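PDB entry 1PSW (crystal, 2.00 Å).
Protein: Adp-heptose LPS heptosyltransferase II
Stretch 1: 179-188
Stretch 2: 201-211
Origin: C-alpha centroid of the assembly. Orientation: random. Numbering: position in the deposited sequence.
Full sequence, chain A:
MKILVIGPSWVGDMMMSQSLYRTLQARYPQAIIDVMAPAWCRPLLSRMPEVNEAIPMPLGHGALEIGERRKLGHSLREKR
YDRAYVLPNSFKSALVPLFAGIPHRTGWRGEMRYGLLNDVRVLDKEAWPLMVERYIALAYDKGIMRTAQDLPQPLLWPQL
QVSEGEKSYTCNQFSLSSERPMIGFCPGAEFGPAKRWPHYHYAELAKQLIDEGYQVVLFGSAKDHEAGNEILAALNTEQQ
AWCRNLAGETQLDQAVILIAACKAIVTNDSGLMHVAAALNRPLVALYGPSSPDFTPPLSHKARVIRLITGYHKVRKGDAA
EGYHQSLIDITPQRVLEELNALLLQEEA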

# COMPACT_ATOMS: atom_id res chain seq x y z
N GLU A 179 19.59 -16.86 -11.27
CA GLU A 179 20.52 -16.65 -12.37
C GLU A 179 20.38 -15.29 -13.06
O GLU A 179 21.21 -14.93 -13.90
CB GLU A 179 20.39 -17.78 -13.40
CG GLU A 179 20.92 -19.14 -12.91
CD GLU A 179 20.75 -20.25 -13.94
OE1 GLU A 179 21.23 -20.09 -15.08
OE2 GLU A 179 20.15 -21.30 -13.61
N ARG A 180 19.35 -14.53 -12.71
CA ARG A 180 19.16 -13.21 -13.30
C ARG A 180 18.39 -12.28 -12.36
O ARG A 180 17.48 -12.72 -11.66
CB ARG A 180 18.46 -13.32 -14.67
CG ARG A 180 19.46 -13.60 -15.80
CD ARG A 180 18.84 -14.22 -17.05
NE ARG A 180 17.87 -13.36 -17.71
CZ ARG A 180 17.82 -13.14 -19.02
NH1 ARG A 180 18.67 -13.72 -19.85
NH2 ARG A 180 16.89 -12.33 -19.52
N PRO A 181 18.78 -10.99 -12.32
CA PRO A 181 18.12 -9.99 -11.47
C PRO A 181 16.67 -9.82 -11.89
O PRO A 181 16.33 -9.98 -13.07
CB PRO A 181 18.96 -8.74 -11.69
CG PRO A 181 19.51 -8.93 -13.08
CD PRO A 181 19.90 -10.39 -13.06
N MSE A 182 15.81 -9.48 -10.94
CA MSE A 182 14.39 -9.33 -11.22
C MSE A 182 13.84 -7.92 -11.22
O MSE A 182 14.23 -7.06 -10.43
CB MSE A 182 13.58 -10.13 -10.20
CG MSE A 182 14.17 -11.49 -9.86
SE MSE A 182 13.12 -12.42 -8.53
CE MSE A 182 13.40 -11.27 -7.04
N ILE A 183 12.90 -7.71 -12.13
CA ILE A 183 12.19 -6.44 -12.22
C ILE A 183 10.75 -6.86 -11.94
O ILE A 183 10.27 -7.86 -12.48
CB ILE A 183 12.29 -5.84 -13.64
CG1 ILE A 183 13.75 -5.51 -13.96
CG2 ILE A 183 11.40 -4.60 -13.72
CD1 ILE A 183 14.34 -4.37 -13.13
N GLY A 184 10.07 -6.13 -11.08
CA GLY A 184 8.70 -6.47 -10.78
C GLY A 184 7.71 -5.53 -11.44
O GLY A 184 7.96 -4.33 -11.52
N PHE A 185 6.60 -6.07 -11.94
CA PHE A 185 5.54 -5.29 -12.57
C PHE A 185 4.27 -5.45 -11.73
O PHE A 185 3.99 -6.54 -11.22
CB PHE A 185 5.21 -5.80 -13.99
CG PHE A 185 6.25 -5.52 -15.04
CD1 PHE A 185 7.40 -4.81 -14.74
CD2 PHE A 185 6.07 -5.97 -16.35
CE1 PHE A 185 8.37 -4.54 -15.73
CE2 PHE A 185 7.02 -5.71 -17.35
CZ PHE A 185 8.17 -4.99 -17.03
N CYS A 186 3.49 -4.39 -11.61
CA CYS A 186 2.22 -4.42 -10.87
C CYS A 186 1.23 -3.79 -11.85
O CYS A 186 0.86 -2.63 -11.72
CB CYS A 186 2.31 -3.57 -9.60
SG CYS A 186 3.57 -4.10 -8.42
N PRO A 187 0.78 -4.56 -12.85
CA PRO A 187 -0.15 -4.14 -13.90
C PRO A 187 -1.61 -3.85 -13.53
O PRO A 187 -2.34 -3.27 -14.34
CB PRO A 187 -0.03 -5.26 -14.92
CG PRO A 187 0.11 -6.46 -14.05
CD PRO A 187 1.09 -6.00 -12.98
N GLY A 188 -2.02 -4.24 -12.34
CA GLY A 188 -3.39 -4.01 -11.93
C GLY A 188 -3.61 -2.62 -11.35
O GLY A 188 -2.70 -1.79 -11.35
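Stretch 2 (201-211) HYAELAKQLID

Residues 182-186 of the first stretch form a β-strand, extended with phi near -105 to -130°, whereas residues 201-211 belong to an α-helix that begins earlier in the chain. Its regular i to i-4 hydrogen bonds include Ala206 N to Tyr202 O at 2.9 Å and Ile210 N to Ala206 O at 2.8 Å. The helix lies almost exactly antiparallel to the strand: their N-to-C directions differ by 173°, and the axes approach to 10.2 Å, a spacing that leaves room for one layer of interlocking side chains. The register runs accordingly in opposite senses, with Ile183 CA 8.1 Å from Leu209 CA and Pro187 CA 7.4 Å from Tyr202 CA.

Alternation along the strand decides which residues meet the helix. The CA-to-CB bonds of Ile183 and Phe185 point toward it; that of Cys186 points away, and Gly184 has no side chain to offer. On the helix, Tyr202, Leu205 and Leu209 point toward the strand, spaced by three and four residues so that they fall along one side, while Ala203 and Glu204 point away.

Phe185 is the centre of the contact, covered over 107 Å². Its flat, apolar ring reaches Leu205, with CZ 3.7 Å from Leu205 CG, and Leu209, whose CD1 lies 3.6 Å from Phe185 CZ at the ring edge. The ring also lies against the small methyl of Ala206 and close to the helix backbone: Phe185 CE2 is 3.9 Å from Ala206 CB and 3.4 Å from Tyr202 O. Toward the start of the helix segment, Phe185 CD2 meets Tyr202 CD1 at 3.6 Å, the two rings inclined at 47° with centroids 5.3 Å apart.

Tyr202 also meets the chain just past the end of the strand. Pro187 CB sits over one face of its ring, 3.7 Å from Tyr202 CE2, a CH-π contact that suits the compact, rigid proline. The phenol lets the residue combine a buried aromatic surface with a polar tip, since its hydroxyl is hydrogen-bonded elsewhere in the structure.

At the other end, branched Ile183 packs against Leu209, its CG2 3.7 Å from Leu209 CD1. Beyond the strand, Arg180 provides the polar element. Its long side chain reaches the last turn of the segment, where Arg180 NH2 donates a weak hydrogen bond to Ile210 O, 2.8 Å long but bent to 128°. The same Arg180 NH2 lies 3.5 Å from Ile210 CG2, so the polar contact is made beside an apolar methyl; Arg180 as a whole is partly exposed.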

# COMPACT_ATOMS: atom_id res chain seq x y z
N HIS A 201 1.72 -2.71 -23.39
CA HIS A 201 2.89 -1.88 -23.11
C HIS A 201 3.75 -2.62 -22.09
O HIS A 201 4.98 -2.64 -22.21
CB HIS A 201 2.50 -0.50 -22.58
CG HIS A 201 2.10 0.47 -23.65
ND1 HIS A 201 2.34 0.24 -24.98
CD2 HIS A 201 1.48 1.67 -23.57
CE1 HIS A 201 1.87 1.26 -25.69
NE2 HIS A 201 1.35 2.14 -24.86
N TYR A 202 3.13 -3.25 -21.09
CA TYR A 202 3.90 -4.00 -20.11
C TYR A 202 4.63 -5.15 -20.81
O TYR A 202 5.76 -5.47 -20.46
CB TYR A 202 3.00 -4.57 -18.99
CG TYR A 202 2.77 -3.62 -17.82
CD1 TYR A 202 3.83 -3.28 -16.96
CD2 TYR A 202 1.52 -3.05 -17.58
CE1 TYR A 202 3.64 -2.39 -15.88
CE2 TYR A 202 1.32 -2.16 -16.51
CZ TYR A 202 2.38 -1.83 -15.68
OH TYR A 202 2.19 -0.95 -14.63
N ALA A 203 3.99 -5.76 -21.81
CA ALA A 203 4.61 -6.87 -22.53
C ALA A 203 5.84 -6.40 -23.30
O ALA A 203 6.88 -7.05 -23.27
CB ALA A 203 3.60 -7.50 -23.49
N GLU A 204 5.71 -5.28 -24.00
CA GLU A 204 6.82 -4.72 -24.77
C GLU A 204 7.98 -4.38 -23.83
O GLU A 204 9.14 -4.64 -24.13
CB GLU A 204 6.35 -3.47 -25.51
CG GLU A 204 7.44 -2.70 -26.26
CD GLU A 204 8.21 -3.58 -27.24
OE1 GLU A 204 7.57 -4.29 -28.04
OE2 GLU A 204 9.46 -3.54 -27.21
N LEU A 205 7.65 -3.81 -22.67
CA LEU A 205 8.68 -3.46 -21.69
C LEU A 205 9.39 -4.71 -21.18
O LEU A 205 10.59 -4.71 -20.95
CB LEU A 205 8.08 -2.69 -20.51
CG LEU A 205 9.08 -2.25 -19.42
CD1 LEU A 205 10.18 -1.40 -20.05
CD2 LEU A 205 8.38 -1.47 -18.33
N ALA A 206 8.62 -5.78 -21.00
CA ALA A 206 9.20 -7.03 -20.52
C ALA A 206 10.19 -7.59 -21.55
O ALA A 206 11.27 -8.07 -21.20
CB ALA A 206 8.10 -8.05 -20.23
N LYS A 207 9.82 -7.52 -22.83
CA LYS A 207 10.70 -8.02 -23.89
C LYS A 207 12.02 -7.27 -23.86
O LYS A 207 13.09 -7.85 -24.00
CB LYS A 207 10.06 -7.83 -25.27
CG LYS A 207 8.78 -8.61 -25.47
CD LYS A 207 8.19 -8.35 -26.84
CE LYS A 207 6.88 -9.09 -27.00
NZ LYS A 207 6.18 -8.75 -28.26
N GLN A 208 11.93 -5.95 -23.70
CA GLN A 208 13.11 -5.10 -23.65
C GLN A 208 14.00 -5.42 -22.45
O GLN A 208 15.22 -5.44 -22.56
CB GLN A 208 12.69 -3.63 -23.58
CG GLN A 208 11.88 -3.14 -24.76
CD GLN A 208 12.73 -2.89 -25.99
OE1 GLN A 208 13.13 -3.82 -26.69
NE2 GLN A 208 13.05 -1.62 -26.24
N LEU A 209 13.37 -5.65 -21.29
CA LEU A 209 14.10 -5.95 -20.07
C LEU A 209 14.76 -7.32 -20.11
O LEU A 209 15.90 -7.49 -19.68
CB LEU A 209 13.17 -5.84 -18.85
CG LEU A 209 12.78 -4.41 -18.44
CD1 LEU A 209 11.70 -4.43 -17.36
CD2 LEU A 209 14.02 -3.67 -17.96
N ILE A 210 14.03 -8.31 -20.62
CA ILE A 210 14.56 -9.66 -20.73
C ILE A 210 15.76 -9.63 -21.68
O ILE A 210 16.73 -10.36 -21.50
CB ILE A 210 13.49 -10.61 -21.25
CG1 ILE A 210 12.41 -10.78 -20.17
CG2 ILE A 210 14.10 -11.95 -21.64
CD1 ILE A 210 11.17 -11.50 -20.63
N ASP A 211 15.68 -8.77 -22.68
CA ASP A 211 16.77 -8.66 -23.63
C ASP A 211 17.99 -8.00 -22.98
O ASP A 211 19.11 -8.19 -23.44
CB ASP A 211 16.33 -7.86 -24.86
CG ASP A 211 17.41 -7.78 -25.91
OD1 ASP A 211 17.86 -8.85 -26.39
OD2 ASP A 211 17.81 -6.65 -26.28